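Local atomic coordinates of myosin-I heavy chain (Dictyostelium discoideum, PDB entry 5EJQ), a protein that works as an actin-based motor with ATPase activity in the early steps of phagocytosis and in adhesion, this chain being a MyTH4-FERM unit of its tail. Residues R232-V237 with I307-E312; E254-P259 with D484-V489; K291-D296 with V489-E494. The protein carries 3 engineered substitutions. All coordinates share one frame; numbering follows the deposited sequence.

Contact 1: R232-V237 with I307-E312; sequences RSRMRV and INVENE
Arg-236 and Glu-310 meet as two flat groups lying nearly in one plane, 17° apart. The guanidinium presents its side rather than its end: NE reaches Glu-310 OE2 at 3.0 Å while NH2 reaches Glu-310 OE1 at 2.7 Å, each on the syn lone pair, so this bidentate salt bridge fixes the rotation of both groups. OE2 takes a second bond, a nearly straight one of 2.8 Å from the backbone N of Arg-236, met nearly along the C-O axis. One residue thus holds the carboxylate through main chain and side chain together, which suits a buried glutamate; the gathered donors would be expected to favour its charged form. A bend at chi3 (-69°) turns the arginine's end back to the acid. Over one guanidinium face lies Ile-307 CD1, 3.4 Å from Arg-236 NE, a methyl that can cover the flat cation without competing for its hydrogens.

The contact joins the F1 lobe of the FERM domain, with its ubiquitin-like fold, to helix 304-322 at the start of the helical F2 lobe. Beside the salt bridge, Met-235 runs across Val-309 at about a right angle, its CG 3.7 Å from Val-309 CG1, and its CB packs on Glu-310 CG. Val-309 points its compact, branched side chain at the loop, where CG1 also touches the carbonyl O of Ser-233.

Further out, a Schellman motif at Arg-234, with positive phi, ends helix 222-232 and sends the chain past helix 304-322. Asn-297 accepts from Arg-236 NH1, and Asn-242 ND2 bonds to the carbonyl O of Arg-236.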
# COMPACT_ATOMS: atom_id res chain seq x y z
N ARG A 232 1.21 -6.65 -16.08
CA ARG A 232 1.49 -8.09 -16.01
C ARG A 232 0.29 -8.94 -16.26
O ARG A 232 0.41 -9.99 -16.88
CB ARG A 232 2.13 -8.46 -14.67
CG ARG A 232 3.55 -8.00 -14.57
CD ARG A 232 4.09 -8.06 -13.18
NE ARG A 232 5.44 -7.50 -13.17
CZ ARG A 232 6.40 -7.86 -12.34
NH1 ARG A 232 6.17 -8.77 -11.40
NH2 ARG A 232 7.61 -7.32 -12.44
N SER A 233 -0.88 -8.49 -15.79
CA SER A 233 -2.15 -9.19 -15.93
C SER A 233 -2.76 -9.06 -17.31
O SER A 233 -3.79 -9.67 -17.56
CB SER A 233 -3.14 -8.74 -14.85
OG SER A 233 -2.64 -9.02 -13.55
N ARG A 234 -2.12 -8.32 -18.23
CA ARG A 234 -2.59 -8.12 -19.61
C ARG A 234 -3.86 -7.23 -19.67
O ARG A 234 -4.65 -7.31 -20.61
CB ARG A 234 -2.79 -9.46 -20.35
CG ARG A 234 -1.49 -10.15 -20.77
CD ARG A 234 -1.50 -11.65 -20.49
NE ARG A 234 -2.77 -12.27 -20.85
CZ ARG A 234 -3.52 -12.97 -20.00
NH1 ARG A 234 -3.10 -13.19 -18.76
NH2 ARG A 234 -4.68 -13.47 -20.39
N MET A 235 -4.01 -6.36 -18.67
CA MET A 235 -5.11 -5.40 -18.63
C MET A 235 -4.56 -4.13 -19.28
O MET A 235 -3.38 -4.13 -19.69
CB MET A 235 -5.42 -5.09 -17.15
CG MET A 235 -5.92 -6.26 -16.37
SD MET A 235 -5.84 -5.99 -14.57
CE MET A 235 -6.62 -4.55 -14.40
N ARG A 236 -5.35 -3.03 -19.34
CA ARG A 236 -4.80 -1.74 -19.77
C ARG A 236 -3.69 -1.42 -18.75
O ARG A 236 -3.85 -1.67 -17.54
CB ARG A 236 -5.87 -0.64 -19.78
CG ARG A 236 -6.76 -0.67 -21.02
CD ARG A 236 -7.87 0.32 -20.87
NE ARG A 236 -8.82 -0.09 -19.83
CZ ARG A 236 -9.84 0.65 -19.43
NH1 ARG A 236 -10.03 1.86 -19.93
NH2 ARG A 236 -10.68 0.18 -18.51
N VAL A 237 -2.55 -0.97 -19.25
CA VAL A 237 -1.33 -0.78 -18.46
C VAL A 237 -1.44 0.30 -17.36
O VAL A 237 -0.73 0.21 -16.37
CB VAL A 237 -0.08 -0.55 -19.37
CG1 VAL A 237 0.13 -1.73 -20.31
CG2 VAL A 237 -0.17 0.77 -20.15
N ILE A 307 -9.72 -5.35 -22.08
CA ILE A 307 -11.01 -5.05 -21.47
C ILE A 307 -11.65 -6.31 -20.89
O ILE A 307 -12.13 -6.30 -19.76
CB ILE A 307 -11.93 -4.27 -22.46
CG1 ILE A 307 -11.29 -2.92 -22.93
CG2 ILE A 307 -13.35 -4.07 -21.91
CD1 ILE A 307 -10.86 -1.90 -21.85
N ASN A 308 -11.62 -7.41 -21.67
CA ASN A 308 -12.13 -8.71 -21.26
C ASN A 308 -11.41 -9.25 -20.04
O ASN A 308 -12.06 -9.82 -19.17
CB ASN A 308 -12.06 -9.70 -22.42
CG ASN A 308 -13.05 -9.39 -23.51
OD1 ASN A 308 -13.96 -8.55 -23.34
ND2 ASN A 308 -12.89 -10.06 -24.65
N VAL A 309 -10.09 -9.06 -19.96
CA VAL A 309 -9.30 -9.49 -18.79
C VAL A 309 -9.79 -8.71 -17.53
O VAL A 309 -10.05 -9.33 -16.52
CB VAL A 309 -7.77 -9.34 -19.05
CG1 VAL A 309 -6.96 -9.50 -17.76
CG2 VAL A 309 -7.29 -10.35 -20.10
N GLU A 310 -9.92 -7.38 -17.62
CA GLU A 310 -10.40 -6.51 -16.53
C GLU A 310 -11.82 -6.89 -16.07
O GLU A 310 -12.07 -6.98 -14.87
CB GLU A 310 -10.40 -5.05 -16.98
CG GLU A 310 -9.04 -4.46 -17.31
CD GLU A 310 -9.10 -3.12 -18.00
OE1 GLU A 310 -10.17 -2.46 -17.96
OE2 GLU A 310 -8.08 -2.71 -18.60
N ASN A 311 -12.74 -7.12 -17.03
CA ASN A 311 -14.13 -7.50 -16.73
C ASN A 311 -14.21 -8.84 -16.02
O ASN A 311 -14.98 -8.96 -15.07
CB ASN A 311 -15.01 -7.47 -18.00
CG ASN A 311 -15.17 -6.09 -18.59
OD1 ASN A 311 -14.90 -5.07 -17.93
ND2 ASN A 311 -15.57 -6.04 -19.85
N GLU A 312 -13.39 -9.83 -16.45
CA GLU A 312 -13.33 -11.15 -15.81
C GLU A 312 -12.97 -10.99 -14.33
O GLU A 312 -13.62 -11.61 -13.49
CB GLU A 312 -12.34 -12.10 -16.52
CG GLU A 312 -12.85 -12.67 -17.85
CD GLU A 312 -14.22 -13.32 -17.81
OE1 GLU A 312 -14.49 -14.09 -16.87
OE2 GLU A 312 -15.03 -13.01 -18.71

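Contact 2: E254-P259 with D484-V489; sequences ERDIAP and DVQKLV. With SER (serine), chain C.
The carboxylate of Asp-484 stands against the guanidinium of Arg-255 with their planes 62° apart, an oblique meeting. Arg-255 NE lies 3.7 Å from Asp-484 OD1, a long salt bridge, and the arginine chain bends at chi2 and chi3 to get there. A second pair of flat groups is steeper still: the amide of Gln-486 and the carboxylate of Asp-256 are 74° apart. Gln-486 NE2 gives a 3.1 Å bond to the anti lone pair of Asp-256 OD2, which sits tilted out of the amide plane.

Asp-484 serves two chain segments at once. Its OD2 accepts the backbone N-H of Asp-256 at 2.8 Å, nearly straight and on the syn lone pair, while OD1 takes a weak capping bond from Lys-487 N. Aspartate suits this N-cap because its short side chain can serve the first turn of its own helix and the neighbouring segment together; the helix start may further steady its charge. Two waters add to the grip, one donating to Asp-484 OD2 and Glu-254 O, the other to Asp-484 OD1 and Asp-256 O. Asp-256 CG lies anti to its own N (chi1 179°), which brings OD2 within reach of Gln-486 NE2, and Asp-256 CB rests 3.8 Å from Lys-487 CB. A third water joins Asp-256 OD1 to Lys-487 NZ, but the direct salt bridge of OD1 is with Lys-292. On the helix, Gln-486 CA lies 3.6 Å from CB of a bound serine.

In the FERM domain, strand 253-255 is an outer strand of the ubiquitin-like F1 sheet, joined by backbone hydrogen bonding between Arg-255 and Glu-248 of strand 244-250. Helix 485-506 is the C-terminal helix of the F3 lobe, and its Leu-488 packs on Leu-429 and Leu-431 of strand 426-432.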
# COMPACT_ATOMS: atom_id res chain seq x y z
N GLU A 254 -11.40 -4.85 4.70
CA GLU A 254 -10.62 -4.16 3.67
C GLU A 254 -10.48 -2.68 3.91
O GLU A 254 -11.43 -2.02 4.32
CB GLU A 254 -11.21 -4.43 2.28
CG GLU A 254 -11.35 -5.91 1.95
CD GLU A 254 -11.76 -6.24 0.52
OE1 GLU A 254 -12.47 -5.43 -0.12
OE2 GLU A 254 -11.40 -7.35 0.07
N ARG A 255 -9.27 -2.15 3.66
CA ARG A 255 -8.97 -0.72 3.78
C ARG A 255 -8.23 -0.25 2.54
O ARG A 255 -7.33 -0.94 2.05
CB ARG A 255 -8.15 -0.39 5.05
CG ARG A 255 -8.86 -0.68 6.38
CD ARG A 255 -10.02 0.27 6.71
NE ARG A 255 -9.61 1.68 6.77
CZ ARG A 255 -9.28 2.33 7.88
NH1 ARG A 255 -9.32 1.72 9.06
NH2 ARG A 255 -8.92 3.61 7.83
N ASP A 256 -8.61 0.93 2.07
CA ASP A 256 -8.02 1.60 0.91
C ASP A 256 -6.57 1.99 1.20
O ASP A 256 -6.24 2.39 2.31
CB ASP A 256 -8.83 2.88 0.61
CG ASP A 256 -8.35 3.72 -0.56
OD1 ASP A 256 -8.64 3.35 -1.71
OD2 ASP A 256 -7.70 4.77 -0.32
N ILE A 257 -5.73 1.87 0.17
CA ILE A 257 -4.34 2.32 0.23
C ILE A 257 -4.30 3.44 -0.80
O ILE A 257 -4.61 3.20 -1.98
CB ILE A 257 -3.31 1.18 -0.10
CG1 ILE A 257 -3.45 -0.04 0.88
CG2 ILE A 257 -1.88 1.73 -0.10
CD1 ILE A 257 -2.69 -1.36 0.43
N ALA A 258 -3.95 4.65 -0.36
CA ALA A 258 -3.83 5.84 -1.21
C ALA A 258 -2.78 5.64 -2.35
O ALA A 258 -1.83 4.86 -2.16
CB ALA A 258 -3.48 7.06 -0.34
N PRO A 259 -2.92 6.33 -3.53
CA PRO A 259 -1.95 6.10 -4.63
C PRO A 259 -0.48 6.34 -4.31
O PRO A 259 0.37 5.64 -4.86
CB PRO A 259 -2.44 7.03 -5.76
CG PRO A 259 -3.89 7.28 -5.45
CD PRO A 259 -4.00 7.26 -3.94
N ASP A 484 -13.96 3.56 6.54
CA ASP A 484 -12.90 3.96 5.62
C ASP A 484 -13.22 5.29 4.90
O ASP A 484 -13.61 5.31 3.73
CB ASP A 484 -12.61 2.82 4.62
CG ASP A 484 -11.27 2.90 3.90
OD1 ASP A 484 -10.56 3.93 4.05
OD2 ASP A 484 -10.94 1.95 3.16
N VAL A 485 -13.03 6.40 5.63
CA VAL A 485 -13.25 7.77 5.17
C VAL A 485 -12.34 8.10 3.96
O VAL A 485 -12.81 8.71 3.00
CB VAL A 485 -13.05 8.78 6.33
CG1 VAL A 485 -13.07 10.23 5.84
CG2 VAL A 485 -14.09 8.55 7.43
N GLN A 486 -11.07 7.67 4.01
CA GLN A 486 -10.11 7.90 2.94
C GLN A 486 -10.65 7.37 1.59
O GLN A 486 -10.53 8.06 0.58
CB GLN A 486 -8.77 7.26 3.30
CG GLN A 486 -7.69 7.39 2.21
CD GLN A 486 -6.42 6.74 2.67
OE1 GLN A 486 -5.66 7.32 3.42
NE2 GLN A 486 -6.22 5.48 2.31
N LYS A 487 -11.25 6.16 1.60
CA LYS A 487 -11.85 5.55 0.41
C LYS A 487 -12.98 6.45 -0.13
O LYS A 487 -12.94 6.81 -1.28
CB LYS A 487 -12.37 4.13 0.69
CG LYS A 487 -12.82 3.39 -0.57
CD LYS A 487 -13.63 2.15 -0.25
CE LYS A 487 -14.33 1.54 -1.45
NZ LYS A 487 -13.44 0.68 -2.28
N LEU A 488 -13.94 6.83 0.72
CA LEU A 488 -15.05 7.69 0.33
C LEU A 488 -14.58 9.02 -0.22
O LEU A 488 -15.05 9.45 -1.27
CB LEU A 488 -16.04 7.88 1.51
CG LEU A 488 -17.36 8.62 1.22
CD1 LEU A 488 -18.01 8.12 -0.09
CD2 LEU A 488 -18.32 8.49 2.42
N VAL A 489 -13.65 9.68 0.50
CA VAL A 489 -13.09 10.96 0.08
C VAL A 489 -12.40 10.82 -1.28
O VAL A 489 -12.65 11.64 -2.17
CB VAL A 489 -12.16 11.58 1.17
CG1 VAL A 489 -11.40 12.79 0.64
CG2 VAL A 489 -12.95 11.97 2.41
N SER C . -7.24 11.51 2.84
CA SER C . -8.62 11.89 3.18
C SER C . -8.80 13.41 3.35
O SER C . -8.07 14.17 2.67
CB SER C . -9.13 11.10 4.39
OG SER C . -8.34 11.28 5.55
OXT SER C . -9.70 13.85 4.10
O HOH W 1 -12.50 -0.03 2.47
O HOH W 2 -7.66 3.63 4.28
O HOH W 3 -10.44 1.19 -1.86

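Contact 3: K291-D296 with V489-E494; sequences KKLFFD and VSLIKE. With SER (serine), chain C.
Lys-292, Leu-293 and Phe-295 all start toward the helix, and each meets it differently. The lysine is fully extended, with CG opposite its own N (chi1 179°), and passes obliquely over Leu-491, its CE 3.8 Å from Leu-491 CD2. Its end arrives at Ser-490, where NZ donates to OG at 2.8 Å. Lysine suits this path because its methylenes can lie on leucine while its ammonium reaches polar partners. Ser-490 OG in turn is bonded to the carbonyl O of Lys-487, one turn back along the helix.

Leu-293 also crosses Leu-491 at a slant, branch against branch, with the two CD2 methyls 3.6 Å apart. Against Glu-494 it stands roughly perpendicular, and Leu-293 CD2 touches the aliphatic CB of the glutamate at 3.7 Å. These pairs join the segment leading out of the F1 strand 285-291 toward the F2 lobe to the C-terminal helix 485-506 of F3, part of the cloverleaf packing of a FERM domain.

Phe-295 approaches obliquely, its CZ 3.8 Å from the backbone O of Glu-494. One ring face takes Leu-293 CB near its rim, so Leu-293 touches the ring with CB and the helix with CD2. Tyr-498 stacks on the Phe-295 ring, and Tyr-495 meets it edge-to-face.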
# COMPACT_ATOMS: atom_id res chain seq x y z
N LYS A 291 -10.93 -3.76 -8.48
CA LYS A 291 -11.42 -2.61 -9.24
C LYS A 291 -12.07 -1.63 -8.27
O LYS A 291 -13.00 -1.97 -7.55
CB LYS A 291 -12.40 -3.06 -10.34
CG LYS A 291 -12.69 -1.93 -11.33
CD LYS A 291 -13.38 -2.40 -12.63
CE LYS A 291 -13.59 -1.16 -13.49
NZ LYS A 291 -14.06 -1.49 -14.87
N LYS A 292 -11.53 -0.42 -8.23
CA LYS A 292 -11.98 0.64 -7.33
C LYS A 292 -12.84 1.65 -8.07
O LYS A 292 -13.86 2.05 -7.53
CB LYS A 292 -10.75 1.33 -6.69
CG LYS A 292 -11.13 2.47 -5.74
CD LYS A 292 -9.89 3.23 -5.26
CE LYS A 292 -10.26 4.44 -4.43
NZ LYS A 292 -9.07 5.08 -3.83
N LEU A 293 -12.40 2.10 -9.25
CA LEU A 293 -13.04 3.14 -10.03
C LEU A 293 -13.68 2.64 -11.32
O LEU A 293 -13.09 1.84 -12.05
CB LEU A 293 -12.02 4.26 -10.33
CG LEU A 293 -11.48 4.95 -9.07
CD1 LEU A 293 -10.16 5.63 -9.36
CD2 LEU A 293 -12.50 5.95 -8.52
N PHE A 294 -14.89 3.16 -11.60
CA PHE A 294 -15.69 2.74 -12.75
C PHE A 294 -15.93 3.89 -13.72
O PHE A 294 -16.96 4.55 -13.67
CB PHE A 294 -16.99 2.09 -12.27
CG PHE A 294 -16.72 0.86 -11.45
CD1 PHE A 294 -16.43 0.95 -10.09
CD2 PHE A 294 -16.73 -0.40 -12.04
CE1 PHE A 294 -16.15 -0.20 -9.34
CE2 PHE A 294 -16.49 -1.54 -11.28
CZ PHE A 294 -16.18 -1.43 -9.94
N PHE A 295 -14.94 4.15 -14.57
CA PHE A 295 -15.01 5.23 -15.55
C PHE A 295 -15.50 4.67 -16.89
O PHE A 295 -15.08 3.58 -17.30
CB PHE A 295 -13.64 5.93 -15.70
CG PHE A 295 -13.06 6.59 -14.45
CD1 PHE A 295 -13.89 7.09 -13.46
CD2 PHE A 295 -11.69 6.74 -14.30
CE1 PHE A 295 -13.36 7.73 -12.33
CE2 PHE A 295 -11.15 7.38 -13.17
CZ PHE A 295 -11.99 7.88 -12.20
N ASP A 296 -16.41 5.40 -17.55
CA ASP A 296 -16.91 4.99 -18.87
C ASP A 296 -15.97 5.58 -19.93
O ASP A 296 -16.37 6.40 -20.76
CB ASP A 296 -18.41 5.32 -19.07
CG ASP A 296 -18.84 6.77 -18.89
OD1 ASP A 296 -18.04 7.57 -18.36
OD2 ASP A 296 -20.01 7.09 -19.23
N VAL A 489 -13.65 9.68 0.50
CA VAL A 489 -13.09 10.96 0.08
C VAL A 489 -12.40 10.82 -1.28
O VAL A 489 -12.65 11.64 -2.17
CB VAL A 489 -12.16 11.58 1.17
CG1 VAL A 489 -11.40 12.79 0.64
CG2 VAL A 489 -12.95 11.97 2.41
N SER A 490 -11.55 9.78 -1.46
CA SER A 490 -10.83 9.63 -2.74
C SER A 490 -11.80 9.32 -3.88
O SER A 490 -11.58 9.80 -4.99
CB SER A 490 -9.71 8.60 -2.66
OG SER A 490 -10.22 7.27 -2.59
N LEU A 491 -12.88 8.57 -3.61
CA LEU A 491 -13.86 8.25 -4.65
C LEU A 491 -14.57 9.53 -5.12
O LEU A 491 -14.70 9.75 -6.32
CB LEU A 491 -14.87 7.20 -4.14
CG LEU A 491 -14.34 5.78 -3.95
CD1 LEU A 491 -15.37 4.92 -3.22
CD2 LEU A 491 -13.92 5.14 -5.29
N ILE A 492 -14.96 10.41 -4.18
CA ILE A 492 -15.60 11.68 -4.53
C ILE A 492 -14.66 12.54 -5.36
O ILE A 492 -15.10 13.07 -6.38
CB ILE A 492 -16.16 12.42 -3.27
CG1 ILE A 492 -17.33 11.62 -2.65
CG2 ILE A 492 -16.58 13.88 -3.59
CD1 ILE A 492 -17.68 11.97 -1.16
N LYS A 493 -13.38 12.62 -4.98
CA LYS A 493 -12.37 13.40 -5.70
C LYS A 493 -12.06 12.84 -7.08
O LYS A 493 -11.96 13.62 -8.03
CB LYS A 493 -11.06 13.51 -4.87
CG LYS A 493 -11.23 14.33 -3.59
CD LYS A 493 -9.91 14.76 -2.96
CE LYS A 493 -10.05 15.32 -1.56
NZ LYS A 493 -11.00 16.47 -1.47
N GLU A 494 -11.86 11.50 -7.20
CA GLU A 494 -11.55 10.84 -8.48
C GLU A 494 -12.69 10.96 -9.51
O GLU A 494 -12.42 11.28 -10.66
CB GLU A 494 -11.12 9.37 -8.30
CG GLU A 494 -9.76 9.17 -7.63
CD GLU A 494 -8.49 9.59 -8.34
OE1 GLU A 494 -8.55 10.11 -9.47
OE2 GLU A 494 -7.40 9.40 -7.74
N SER C . -7.24 11.51 2.84
CA SER C . -8.62 11.89 3.18
C SER C . -8.80 13.41 3.35
O SER C . -8.07 14.17 2.67
CB SER C . -9.13 11.10 4.39
OG SER C . -8.34 11.28 5.55
OXT SER C . -9.70 13.85 4.10

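All three contacts tie together lobes of one FERM domain. Contacts 2 and 3 are neighbours, with centres about 11 Å apart, and follow successive turns of helix 485-506, sharing Val-489. They are joined directly by the salt bridge from Asp-256 OD1 to Lys-292 NZ, 2.8 Å long. Contact 1 touches neither: its nearest atoms lie about 5 Å from contact 3 and about 13 Å from contact 2. It fastens F1 to F2, whereas the other two hold F1 and its exit segment against F3. The bound serine lies beside the shared helix, with its C 3.8 Å from Val-489 CG1; a bound glycine is about 12 Å from the Ile-257 side chain.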